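Local coordinates for protein deoxyuridine 5'-triphosphate nucleotidohydrolase (Entamoeba histolytica, PDB 3LQW) that probably hydrolyses dUTP to dUMP and diphosphate with the help of magnesium, supplying the precursor of thymidine nucleotides and keeping uracil out of DNA, at residues K29-D34 and G69-I74; I48-N53 and R128-I133; Q77-I82 and A98-E103. All coordinates share one frame; numbering follows the deposited sequence. Where two conformers were deposited one is given.

Contact 1: K29-D34 and G69-I74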
ATOM      1  N   LYS A  29      10.187   6.337 -20.612  1.00 11.58           N
ATOM      2  CA  LYS A  29       9.891   6.564 -22.040  1.00 12.49           C
ATOM      3  C   LYS A  29       8.583   7.330 -22.157  1.00 12.77           C
ATOM      4  O   LYS A  29       7.558   6.882 -21.624  1.00 13.52           O
ATOM      5  CB  LYS A  29       9.807   5.240 -22.799  1.00 13.39           C
ATOM      6  CG  LYS A  29       9.416   5.417 -24.275  1.00 15.14           C
ATOM      7  CD  LYS A  29       9.179   4.106 -24.956  1.00 17.40           C
ATOM      8  CE  LYS A  29       8.740   4.312 -26.405  1.00 19.25           C
ATOM      9  NZ  LYS A  29       8.534   3.022 -27.100  1.00 22.09           N
ATOM     10  N   LYS A  30       8.587   8.478 -22.837  1.00 13.79           N
ATOM     11  CA  LYS A  30       7.372   9.163 -23.196  1.00 14.43           C
ATOM     12  C   LYS A  30       6.701   8.399 -24.322  1.00 14.92           C
ATOM     13  O   LYS A  30       7.283   8.201 -25.398  1.00 17.93           O
ATOM     14  CB  LYS A  30       7.672  10.598 -23.625  1.00 14.90           C
ATOM     15  CG  LYS A  30       8.217  11.508 -22.597  1.00 16.16           C
ATOM     16  CD  LYS A  30       8.357  12.973 -23.153  1.00 20.45           C
ATOM     17  CE  LYS A  30       8.994  13.924 -22.201  1.00 23.03           C
ATOM     18  NZ  LYS A  30       9.323  15.241 -22.861  1.00 27.13           N
ATOM     19  N   LEU A  31       5.456   8.003 -24.139  1.00 15.68           N
ATOM     20  CA  LEU A  31       4.691   7.324 -25.157  1.00 17.15           C
ATOM     21  C   LEU A  31       3.961   8.283 -26.106  1.00 18.36           C
ATOM     22  O   LEU A  31       3.523   7.846 -27.198  1.00 22.20           O
ATOM     23  CB  LEU A  31       3.678   6.374 -24.507  1.00 16.82           C
ATOM     24  CG  LEU A  31       4.344   5.330 -23.598  1.00 16.03           C
ATOM     25  CD1 LEU A  31       3.239   4.472 -22.972  1.00 18.46           C
ATOM     26  CD2 LEU A  31       5.379   4.495 -24.345  1.00 19.33           C
ATOM     27  N   VAL A  32       3.808   9.528 -25.671  1.00 18.58           N
ATOM     28  CA  VAL A  32       3.246  10.618 -26.463  1.00 20.54           C
ATOM     29  C   VAL A  32       4.072  11.850 -26.173  1.00 21.21           C
ATOM     30  O   VAL A  32       4.692  11.969 -25.110  1.00 21.16           O
ATOM     31  CB  VAL A  32       1.760  10.888 -26.158  1.00 21.53           C
ATOM     32  CG1 VAL A  32       0.914   9.778 -26.713  1.00 24.77           C
ATOM     33  CG2 VAL A  32       1.551  11.037 -24.677  1.00 23.38           C
ATOM     34  N   GLU A  33       4.162  12.739 -27.159  1.00 22.30           N
ATOM     35  CA  GLU A  33       5.126  13.826 -27.075  1.00 23.05           C
ATOM     36  C   GLU A  33       4.928  14.783 -25.911  1.00 22.97           C
ATOM     37  O   GLU A  33       5.882  15.348 -25.400  1.00 24.22           O
ATOM     38  CB  GLU A  33       5.110  14.630 -28.379  1.00 24.34           C
ATOM     39  N   ASP A  34       3.681  14.970 -25.482  1.00 22.22           N
ATOM     40  CA  ASP A  34       3.417  15.882 -24.385  1.00 22.68           C
ATOM     41  C   ASP A  34       3.303  15.193 -23.023  1.00 21.45           C
ATOM     42  O   ASP A  34       2.906  15.845 -22.063  1.00 21.48           O
ATOM     43  CB  ASP A  34       2.173  16.755 -24.645  1.00 24.17           C
ATOM     44  CG  ASP A  34       0.894  15.955 -24.854  1.00 26.73           C
ATOM     45  OD1 ASP A  34       0.849  14.715 -24.661  1.00 27.60           O
ATOM     46  OD2 ASP A  34      -0.103  16.605 -25.245  1.00 32.52           O
ATOM     47  N   GLY A  69       0.841   8.529 -19.814  1.00 14.56           N
ATOM     48  CA  GLY A  69       1.617   8.801 -21.011  1.00 14.22           C
ATOM     49  C   GLY A  69       3.047   8.324 -20.988  1.00 13.36           C
ATOM     50  O   GLY A  69       3.766   8.617 -21.949  1.00 15.21           O
ATOM     51  N   VAL A  70       3.483   7.599 -19.956  1.00 12.73           N
ATOM     52  CA  VAL A  70       4.841   7.064 -19.877  1.00 12.37           C
ATOM     53  C   VAL A  70       4.871   5.578 -19.584  1.00 12.42           C
ATOM     54  O   VAL A  70       3.934   5.052 -18.959  1.00 12.87           O
ATOM     55  CB  VAL A  70       5.710   7.833 -18.837  1.00 12.97           C
ATOM     56  CG1 VAL A  70       5.671   9.334 -19.130  1.00 14.20           C
ATOM     57  CG2 VAL A  70       5.302   7.550 -17.397  1.00 13.40           C
ATOM     58  N   SER A  71       5.959   4.940 -19.972  1.00 12.13           N
ATOM     59  CA  SER A  71       6.374   3.652 -19.513  1.00 12.15           C
ATOM     60  C   SER A  71       7.687   3.790 -18.787  1.00 12.36           C
ATOM     61  O   SER A  71       8.416   4.772 -18.973  1.00 12.69           O
ATOM     62  CB  SER A  71       6.477   2.654 -20.643  1.00 12.93           C
ATOM     63  OG  SER A  71       7.391   3.083 -21.594  1.00 15.32           O
ATOM     64  N   VAL A  72       8.020   2.807 -17.954  1.00 11.90           N
ATOM     65  CA  VAL A  72       9.228   2.842 -17.158  1.00 11.78           C
ATOM     66  C   VAL A  72       9.969   1.525 -17.102  1.00 12.76           C
ATOM     67  O   VAL A  72       9.387   0.442 -17.316  1.00 13.76           O
ATOM     68  CB  VAL A  72       8.953   3.317 -15.703  1.00 11.87           C
ATOM     69  CG1 VAL A  72       8.256   4.659 -15.706  1.00 13.57           C
ATOM     70  CG2 VAL A  72       8.161   2.275 -14.900  1.00 12.69           C
ATOM     71  N   GLN A  73      11.256   1.622 -16.760  1.00 12.13           N
ATOM     72  CA  GLN A  73      12.104   0.484 -16.419  1.00 12.56           C
ATOM     73  C   GLN A  73      12.612   0.716 -15.004  1.00 12.47           C
ATOM     74  O   GLN A  73      13.451   1.580 -14.768  1.00 12.65           O
ATOM     75  CB  GLN A  73      13.221   0.345 -17.424  1.00 14.95           C
ATOM     76  CG  GLN A  73      14.117  -0.817 -17.212  1.00 18.75           C
ATOM     77  CD  GLN A  73      15.094  -0.986 -18.395  1.00 22.97           C
ATOM     78  OE1 GLN A  73      14.731  -0.734 -19.546  1.00 26.88           O
ATOM     79  NE2 GLN A  73      16.324  -1.372 -18.104  1.00 30.49           N
ATOM     80  N   ILE A  74      12.039  -0.026 -14.061  1.00 13.25           N
ATOM     81  CA  ILE A  74      12.357   0.047 -12.630  0.60 12.77           C
ATOM     82  C   ILE A  74      13.756  -0.577 -12.403  1.00 13.10           C
ATOM     83  O   ILE A  74      14.061  -1.580 -13.024  1.00 14.29           O
ATOM     84  CB  ILE A  74      11.294  -0.771 -11.775  0.60 12.63           C
ATOM     85  CG1 ILE A  74       9.798  -0.370 -11.963  0.60 12.37           C
ATOM     86  CG2 ILE A  74      11.618  -0.694 -10.289  0.60 14.35           C
ATOM     87  CD1 ILE A  74       9.354   1.024 -11.462  0.60 12.97           C
TER

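Contact 2: I48-N53 and R128-I133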
ATOM      1  N   ILE A  48       7.788   9.601  -6.385  1.00 13.55           N
ATOM      2  CA  ILE A  48       7.991  10.299  -7.641  1.00 12.87           C
ATOM      3  C   ILE A  48       6.597  10.632  -8.183  1.00 12.85           C
ATOM      4  O   ILE A  48       5.735   9.760  -8.349  1.00 14.31           O
ATOM      5  CB  ILE A  48       8.702   9.342  -8.614  1.00 13.00           C
ATOM      6  CG1 ILE A  48      10.037   8.836  -8.045  1.00 14.09           C
ATOM      7  CG2 ILE A  48       8.856   9.997  -9.956  1.00 16.88           C
ATOM      8  CD1 ILE A  48      10.655   7.680  -8.809  1.00 17.02           C
ATOM      9  N   ASP A  49       6.363  11.898  -8.456  1.00 12.23           N
ATOM     10  CA  ASP A  49       5.042  12.339  -8.863  1.00 12.07           C
ATOM     11  C   ASP A  49       4.709  11.845 -10.259  1.00 10.91           C
ATOM     12  O   ASP A  49       5.529  11.960 -11.170  1.00 12.34           O
ATOM     13  CB  ASP A  49       4.940  13.871  -8.781  1.00 14.40           C
ATOM     14  CG  ASP A  49       5.011  14.367  -7.309  1.00 20.92           C
ATOM     15  OD1 ASP A  49       4.337  13.755  -6.472  1.00 26.94           O
ATOM     16  OD2 ASP A  49       5.727  15.323  -7.042  1.00 31.17           O
ATOM     17  N   LEU A  50       3.499  11.289 -10.415  1.00 10.68           N
ATOM     18  CA  LEU A  50       2.931  10.841 -11.671  1.00 10.54           C
ATOM     19  C   LEU A  50       1.890  11.859 -12.131  1.00 11.22           C
ATOM     20  O   LEU A  50       1.066  12.322 -11.334  1.00 12.04           O
ATOM     21  CB  LEU A  50       2.251   9.477 -11.531  1.00 11.05           C
ATOM     22  CG  LEU A  50       3.166   8.318 -11.160  1.00 10.82           C
ATOM     23  CD1 LEU A  50       2.330   7.074 -10.853  1.00 12.27           C
ATOM     24  CD2 LEU A  50       4.213   8.055 -12.209  1.00 12.55           C
ATOM     25  N   TYR A  51       1.931  12.210 -13.411  1.00 11.82           N
ATOM     26  CA  TYR A  51       1.079  13.250 -13.987  1.00 11.74           C
ATOM     27  C   TYR A  51       0.069  12.640 -14.940  1.00 12.23           C
ATOM     28  O   TYR A  51       0.397  11.750 -15.704  1.00 14.50           O
ATOM     29  CB  TYR A  51       1.956  14.254 -14.786  1.00 12.60           C
ATOM     30  CG  TYR A  51       2.981  14.983 -13.943  1.00 13.10           C
ATOM     31  CD1 TYR A  51       4.202  14.408 -13.663  1.00 14.19           C
ATOM     32  CD2 TYR A  51       2.747  16.254 -13.473  1.00 13.87           C
ATOM     33  CE1 TYR A  51       5.131  15.063 -12.882  1.00 15.40           C
ATOM     34  CE2 TYR A  51       3.677  16.948 -12.715  1.00 15.53           C
ATOM     35  CZ  TYR A  51       4.878  16.336 -12.408  1.00 15.48           C
ATOM     36  OH  TYR A  51       5.817  17.019 -11.660  1.00 17.22           O
ATOM     37  N   SER A  52      -1.163  13.142 -14.912  1.00 12.23           N
ATOM     38  CA  SER A  52      -2.159  12.747 -15.885  1.00 12.66           C
ATOM     39  C   SER A  52      -1.840  13.281 -17.285  1.00 13.98           C
ATOM     40  O   SER A  52      -1.538  14.461 -17.401  1.00 15.94           O
ATOM     41  CB  SER A  52      -3.550  13.249 -15.474  1.00 13.35           C
ATOM     42  OG  SER A  52      -4.485  12.817 -16.415  1.00 14.57           O
ATOM     43  N   ASN A  53      -2.013  12.431 -18.292  1.00 14.27           N
ATOM     44  CA  ASN A  53      -1.890  12.902 -19.683  1.00 16.22           C
ATOM     45  C   ASN A  53      -3.215  13.326 -20.269  1.00 16.73           C
ATOM     46  O   ASN A  53      -3.243  13.711 -21.437  1.00 18.38           O
ATOM     47  CB  ASN A  53      -1.213  11.840 -20.553  1.00 17.32           C
ATOM     48  CG  ASN A  53      -0.819  12.358 -21.909  1.00 20.67           C
ATOM     49  OD1 ASN A  53      -0.059  13.337 -22.033  1.00 26.79           O
ATOM     50  ND2 ASN A  53      -1.311  11.690 -22.923  1.00 23.10           N
ATOM     51  N   ARG A 128      -0.831  16.375 -11.075  1.00 13.11           N
ATOM     52  CA  ARG A 128      -0.226  15.276 -10.318  1.00 12.55           C
ATOM     53  C   ARG A 128      -1.356  14.462  -9.697  1.00 12.22           C
ATOM     54  O   ARG A 128      -2.195  15.012  -8.952  1.00 14.68           O
ATOM     55  CB  ARG A 128       0.683  15.818  -9.223  1.00 13.79           C
ATOM     56  CG  ARG A 128       1.946  16.430  -9.742  1.00 17.83           C
ATOM     57  CD  ARG A 128       2.717  17.090  -8.629  1.00 24.72           C
ATOM     58  NE  ARG A 128       2.422  18.502  -8.717  1.00 33.66           N
ATOM     59  CZ  ARG A 128       3.252  19.442  -9.207  1.00 37.67           C
ATOM     60  NH1 ARG A 128       2.840  20.703  -9.265  1.00 41.66           N
ATOM     61  NH2 ARG A 128       4.497  19.157  -9.613  1.00 39.84           N
ATOM     62  N   ILE A 129      -1.371  13.156  -9.973  1.00 10.55           N
ATOM     63  CA  ILE A 129      -2.511  12.362  -9.528  0.50 10.54           C
ATOM     64  C   ILE A 129      -2.171  11.135  -8.690  1.00 10.63           C
ATOM     65  O   ILE A 129      -3.085  10.479  -8.220  1.00 11.29           O
ATOM     66  CB  ILE A 129      -3.461  12.027 -10.706  0.50 11.22           C
ATOM     67  CG1 ILE A 129      -2.697  11.440 -11.905  0.50 12.11           C
ATOM     68  CG2 ILE A 129      -4.235  13.300 -11.123  0.50 11.44           C
ATOM     69  CD1 ILE A 129      -2.051  10.015 -11.742  0.50 11.96           C
ATOM     70  N   ALA A 130      -0.884  10.869  -8.450  1.00 10.16           N
ATOM     71  CA  ALA A 130      -0.438   9.737  -7.652  1.00 10.30           C
ATOM     72  C   ALA A 130       1.070   9.889  -7.520  1.00 10.67           C
ATOM     73  O   ALA A 130       1.681  10.781  -8.132  1.00 11.15           O
ATOM     74  CB  ALA A 130      -0.809   8.392  -8.286  1.00 11.12           C
ATOM     75  N   GLN A 131       1.684   8.991  -6.768  1.00 10.78           N
ATOM     76  CA  GLN A 131       3.134   8.901  -6.619  0.50 11.81           C
ATOM     77  C   GLN A 131       3.567   7.473  -6.915  1.00 11.59           C
ATOM     78  O   GLN A 131       2.794   6.524  -6.713  1.00 13.89           O
ATOM     79  CB  GLN A 131       3.563   9.155  -5.189  0.50 13.12           C
ATOM     80  CG  GLN A 131       3.296  10.462  -4.540  0.50 16.53           C
ATOM     81  CD  GLN A 131       3.631  10.284  -3.040  0.50 20.48           C
ATOM     82  OE1 GLN A 131       2.758  10.388  -2.171  0.50 20.35           O
ATOM     83  NE2 GLN A 131       4.870   9.884  -2.761  0.50 20.29           N
ATOM     84  N   LEU A 132       4.778   7.319  -7.404  1.00 10.80           N
ATOM     85  CA  LEU A 132       5.430   6.024  -7.616  1.00 10.67           C
ATOM     86  C   LEU A 132       6.580   5.937  -6.625  1.00  9.79           C
ATOM     87  O   LEU A 132       7.464   6.794  -6.628  1.00 11.73           O
ATOM     88  CB  LEU A 132       5.958   5.920  -9.078  1.00 11.53           C
ATOM     89  CG  LEU A 132       6.524   4.585  -9.521  1.00 13.58           C
ATOM     90  CD1 LEU A 132       5.448   3.626  -9.649  1.00 15.71           C
ATOM     91  CD2 LEU A 132       7.302   4.766 -10.852  1.00 17.22           C
ATOM     92  N   ILE A 133       6.595   4.878  -5.830  1.00  9.33           N
ATOM     93  CA  ILE A 133       7.661   4.676  -4.864  0.50  9.78           C
ATOM     94  C   ILE A 133       8.473   3.469  -5.309  1.00  9.92           C
ATOM     95  O   ILE A 133       7.932   2.416  -5.643  1.00 10.53           O
ATOM     96  CB  ILE A 133       7.156   4.430  -3.443  0.50 10.13           C
ATOM     97  CG1 ILE A 133       6.373   5.627  -2.943  0.50 11.41           C
ATOM     98  CG2 ILE A 133       8.332   4.091  -2.534  0.50 11.62           C
ATOM     99  CD1 ILE A 133       5.542   5.333  -1.742  0.50 15.81           C
TER

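Contact 3: Q77-I82 and A98-E103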
ATOM      1  N   GLN A  77      15.703  -5.545  -8.604  1.00 13.91           N
ATOM      2  CA  GLN A  77      15.346  -5.945  -7.246  1.00 13.91           C
ATOM      3  C   GLN A  77      14.482  -4.894  -6.532  1.00 12.91           C
ATOM      4  O   GLN A  77      14.457  -4.811  -5.313  1.00 12.25           O
ATOM      5  CB  GLN A  77      16.580  -6.345  -6.436  1.00 15.54           C
ATOM      6  CG  GLN A  77      17.225  -7.624  -7.001  1.00 18.87           C
ATOM      7  CD  GLN A  77      18.581  -7.925  -6.440  1.00 24.57           C
ATOM      8  OE1 GLN A  77      19.280  -7.046  -5.919  1.00 29.41           O
ATOM      9  NE2 GLN A  77      18.992  -9.169  -6.606  1.00 27.97           N
ATOM     10  N   CYS A  78      13.758  -4.120  -7.336  1.00 12.23           N
ATOM     11  CA  CYS A  78      12.781  -3.158  -6.848  1.00 11.05           C
ATOM     12  C   CYS A  78      11.512  -3.355  -7.639  1.00 10.74           C
ATOM     13  O   CYS A  78      11.492  -3.980  -8.704  1.00 12.13           O
ATOM     14  CB  CYS A  78      13.273  -1.728  -7.042  1.00 11.58           C
ATOM     15  SG  CYS A  78      14.795  -1.316  -6.131  1.00 12.64           S
ATOM     16  N   TYR A  79      10.430  -2.749  -7.152  1.00 10.52           N
ATOM     17  CA  TYR A  79       9.242  -2.529  -7.963  1.00 10.33           C
ATOM     18  C   TYR A  79       8.736  -1.100  -7.727  1.00  9.38           C
ATOM     19  O   TYR A  79       9.192  -0.433  -6.800  1.00 10.40           O
ATOM     20  CB  TYR A  79       8.162  -3.589  -7.705  1.00 10.90           C
ATOM     21  CG  TYR A  79       7.310  -3.310  -6.511  1.00 11.09           C
ATOM     22  CD1 TYR A  79       7.796  -3.513  -5.242  1.00 11.05           C
ATOM     23  CD2 TYR A  79       6.016  -2.838  -6.637  1.00 10.96           C
ATOM     24  CE1 TYR A  79       7.031  -3.270  -4.118  1.00 10.93           C
ATOM     25  CE2 TYR A  79       5.236  -2.571  -5.504  1.00 10.57           C
ATOM     26  CZ  TYR A  79       5.758  -2.765  -4.241  1.00 10.22           C
ATOM     27  OH  TYR A  79       4.968  -2.533  -3.153  1.00 10.92           O
ATOM     28  N   GLY A  80       7.830  -0.651  -8.573  1.00  9.92           N
ATOM     29  CA  GLY A  80       7.210   0.643  -8.395  1.00  9.63           C
ATOM     30  C   GLY A  80       5.832   0.449  -7.782  1.00  9.06           C
ATOM     31  O   GLY A  80       4.972  -0.170  -8.377  1.00 10.41           O
ATOM     32  N   ARG A  81       5.643   1.017  -6.612  1.00  9.39           N
ATOM     33  CA  ARG A  81       4.339   0.996  -5.961  1.00 10.14           C
ATOM     34  C   ARG A  81       3.638   2.300  -6.221  1.00 10.35           C
ATOM     35  O   ARG A  81       4.174   3.374  -5.988  1.00 10.73           O
ATOM     36  CB  ARG A  81       4.472   0.818  -4.458  1.00 10.26           C
ATOM     37  CG  ARG A  81       3.094   0.630  -3.757  1.00 10.83           C
ATOM     38  CD  ARG A  81       3.196   0.405  -2.295  1.00 11.17           C
ATOM     39  NE  ARG A  81       3.621   1.603  -1.549  1.00 10.57           N
ATOM     40  CZ  ARG A  81       2.780   2.528  -1.085  1.00 10.96           C
ATOM     41  NH1 ARG A  81       1.481   2.480  -1.384  1.00 12.45           N
ATOM     42  NH2 ARG A  81       3.211   3.492  -0.292  1.00 12.42           N
ATOM     43  N   ILE A  82       2.392   2.179  -6.665  1.00 11.94           N
ATOM     44  CA  ILE A  82       1.549   3.320  -6.842  1.00 13.07           C
ATOM     45  C   ILE A  82       0.938   3.703  -5.493  1.00 12.33           C
ATOM     46  O   ILE A  82       0.349   2.850  -4.804  1.00 16.89           O
ATOM     47  CB  ILE A  82       0.368   2.907  -7.721  1.00 16.03           C
ATOM     48  CG1 ILE A  82       0.886   2.322  -9.040  1.00 18.74           C
ATOM     49  CG2 ILE A  82      -0.599   4.015  -7.801  1.00 19.29           C
ATOM     50  CD1 ILE A  82       1.733   3.208  -9.679  1.00 17.85           C
ATOM     51  N   ALA A  98      -3.083   0.305  -4.476  0.60  8.98           N
ATOM     52  CA  ALA A  98      -1.651   0.170  -4.260  0.60 11.11           C
ATOM     53  C   ALA A  98      -1.016  -0.929  -5.065  0.60 11.31           C
ATOM     54  O   ALA A  98      -0.384  -1.811  -4.502  0.60 10.40           O
ATOM     55  CB  ALA A  98      -1.382  -0.033  -2.844  0.60 11.72           C
ATOM     56  N   GLY A  99      -1.113  -0.777  -6.371  0.60 12.59           N
ATOM     57  CA  GLY A  99      -0.644  -1.758  -7.296  0.60 12.58           C
ATOM     58  C   GLY A  99       0.849  -1.766  -7.444  0.60 14.57           C
ATOM     59  O   GLY A  99       1.637  -1.226  -6.661  0.60 15.01           O
ATOM     60  N   VAL A 100       1.223  -2.374  -8.507  1.00 15.90           N
ATOM     61  CA  VAL A 100       2.553  -2.964  -8.575  1.00 16.15           C
ATOM     62  C   VAL A 100       2.938  -2.799  -9.995  1.00 14.36           C
ATOM     63  O   VAL A 100       2.308  -3.353 -10.892  1.00 15.79           O
ATOM     64  CB  VAL A 100       2.672  -4.571  -8.231  1.00 17.43           C
ATOM     65  CG1 VAL A 100       4.005  -5.155  -8.643  1.00 21.38           C
ATOM     66  CG2 VAL A 100       2.337  -4.831  -6.789  1.00 21.94           C
ATOM     67  N   ILE A 101       4.017  -2.078 -10.188  1.00 13.58           N
ATOM     68  CA  ILE A 101       4.693  -1.959 -11.471  1.00 13.30           C
ATOM     69  C   ILE A 101       5.948  -2.810 -11.352  1.00 14.02           C
ATOM     70  O   ILE A 101       6.909  -2.458 -10.643  1.00 14.01           O
ATOM     71  CB  ILE A 101       5.035  -0.487 -11.837  1.00 12.78           C
ATOM     72  CG1 ILE A 101       3.775   0.398 -11.819  1.00 14.47           C
ATOM     73  CG2 ILE A 101       5.740  -0.427 -13.211  1.00 15.31           C
ATOM     74  CD1 ILE A 101       2.634  -0.056 -12.781  1.00 19.37           C
ATOM     75  N   ASP A 102       5.943  -3.947 -12.044  1.00 14.75           N
ATOM     76  CA  ASP A 102       7.029  -4.867 -12.005  1.00 15.75           C
ATOM     77  C   ASP A 102       8.251  -4.325 -12.759  1.00 15.21           C
ATOM     78  O   ASP A 102       8.116  -3.579 -13.724  1.00 14.50           O
ATOM     79  CB  ASP A 102       6.520  -6.192 -12.622  1.00 16.91           C
ATOM     80  CG  ASP A 102       5.230  -6.756 -11.914  1.00 22.02           C
ATOM     81  OD1 ASP A 102       5.254  -6.935 -10.691  1.00 22.76           O
ATOM     82  OD2 ASP A 102       4.191  -7.018 -12.580  1.00 28.18           O
ATOM     83  N   GLU A 103       9.434  -4.748 -12.349  1.00 16.50           N
ATOM     84  CA  GLU A 103      10.680  -4.408 -13.009  1.00 18.51           C
ATOM     85  C   GLU A 103      10.731  -4.824 -14.512  1.00 17.59           C
ATOM     86  O   GLU A 103      11.472  -4.223 -15.303  1.00 19.27           O
ATOM     87  CB  GLU A 103      11.799  -5.028 -12.164  1.00 21.35           C
ATOM     88  CG  GLU A 103      13.084  -5.135 -12.745  1.00 23.74           C
ATOM     89  CD  GLU A 103      14.060  -6.036 -11.983  1.00 21.38           C
ATOM     90  OE1 GLU A 103      13.920  -6.475 -10.789  1.00 17.04           O
ATOM     91  OE2 GLU A 103      15.074  -6.232 -12.620  1.00 22.31           O
TER
HETATM   92  O   HOH W   1       9.683  -5.932  -9.811  1.00 19.84           O

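Contact 1: K29-D34 and G69-I74
K29 and K30 run antiparallel to V70 and S71, K29 facing S71 as a hydrogen-bonded pair and K30 facing V70 as a non-hydrogen-bonded one. In the beta-rich, jelly-roll-like fold of trimeric dUTPases, this is where the outermost strand 25-30 of one antiparallel sheet leaves its neighbour 63-73. The K29-S71 pair is closed by two reciprocal bonds, K29 N to S71 O at 2.9 Å and S71 N to K29 O at 3.0 Å. One more bond, from L31 N to G69 O at 2.8 Å, carries the pairing just past the strand end. G69 itself, with a positive phi of 80°, marks the corner at which strand 63-73 turns, and its own N is bonded to E108.

The side chains show how carbons of two residues can flank a small polar group. S71 OG stands between its backbone N and carbonyl carbon (chi1 60°), where both neighbours approach it, roughly at right angles to each other: K29 CB comes within 3.5 Å of S71 OG, and L31 CD2 within 3.7 Å of it. L31 leans toward the opposite strand, with CD1 over the V70-S71 peptide. The K29 chain, extended throughout, passes S71 OG with its first carbons and then leads away to a salt bridge with E147 of the second subunit, whose L148 also packs on S71. On the other face of the sheet, where K30 and V70 sit, V70 CB rests 3.5 Å from K29 O. The same oxygen also receives a CA-H...O contact, V70 CA lying 3.2 Å from K29 O, so that K29 O meets both a peptide N-H and a backbone C-H.

Contact 2: I48-N53 and R128-I133
The Y51 ring and the R128 guanidinium run alongside each other in one direction, their planes 56° apart and therefore not stacked. What the ring meets is the aliphatic part of the arginine: R128 CG approaches Y51 CE2 obliquely, at 3.5 Å. A bend at chi3 (-100°) then brings R128 NH2 to 3.2 Å from Y51 OH, a weak hydrogen bond; the phenol has a stronger partner in T39. The D49 carboxylate is the third flat group on this face. It touches the arginine through carbon, R128 CD lying 3.8 Å from D49 CG, while the charged D49 OD2 and R128 NH2 stay 4.8 Å apart, too far for a salt bridge.

Beneath these groups the antiparallel backbones are bonded through I48 N and O to L132. A classic beta bulge follows, I129 and A130 both facing L50: L50 N bonds to A130 O and I129 N to L50 O at 2.9 Å. The extra residue explains why Y51 pairs with R128. The opposite face is apolar. L50 CD2 reaches L132 CB at 4.2 Å, and L50 also meets A130 CB and, less certainly because it has a second conformer, I129.

The contact joins conserved dUTPase motifs 1 (48-52) and 4 (128-133). Strand 47-51 lies between 39-40 and 128-136, which in turn borders 78-83. L50 and L132 share I82 of that strand, and V111 of strand 108-115 in the other large sheet packs on L50, I129 and A130.

Contact 3: Q77-I82 and A98-E103
G80 and I101 form the close-knit centre of this contact, with a looser, water-bridged end beyond it. As an antiparallel hydrogen-bonded pair they exchange two short bonds, G80 N to I101 O at 2.9 Å and I101 N to G80 O at 2.8 Å. I101 CB lies 3.5 Å from G80 O, on a face to which G80 contributes no side chain, and I101 CG1 goes on to meet I82 CD1. V100 meets the Y79 ring crosswise, V100 CG1 touching Y79 CD2 at 3.7 Å, while I101 O lies near the ring plane at its edge. The Y79 ring reaches out to the third subunit, where its OH bonds to E135 and R81.

Away from the centre the pairing relaxes in both directions. Toward A98, the bond from I82 N to G99 O is weak, at 3.5 Å, and doubtful, since G99 has two conformers. Toward the exposed Q77 the strands part: a water accepts from E103 N and donates to C78 O, standing in for a direct backbone bond. Past it, E103 stretches back with CG anti to the backbone N (chi1 165°), and its OE1 takes the N-H of Q77 at 3.0 Å from well above the carboxylate plane. Y139 bonds E103 OE1 and H76 bonds E103 OE2, probably fixing its rotation.

R81 forms a salt bridge with E135 of its own chain, bonds Y79 of the second subunit and packs on R81 of both neighbours, close to the threefold axis of the trimer. The sequence G-V-I-D-E-D-Y-R-G-E that begins at G99 is the third conserved motif of trimeric dUTPases, which contributes to the beta hairpin that lines the uracil pocket in relatives.

From the N terminus, the first strand is joined at its end by contact 1, which closes a loop holding residues 48-53. That segment is claimed only much later, by 128-133, so contacts 1 and 2 cross along the chain. Contact 3 follows contact 1 in series, closing a short loop that contains helix 86-92, and falls wholly within the long loop of contact 2. Contact 1 belongs to one large antiparallel sheet, contacts 2 and 3 to the other, where neighbouring strands 128-136 and 78-83 share a probable bond from R81 N to I133 O. I74, just past the strand of contact 1, probably bridges the sheets near Y79, G80 and I101, though it has two conformers.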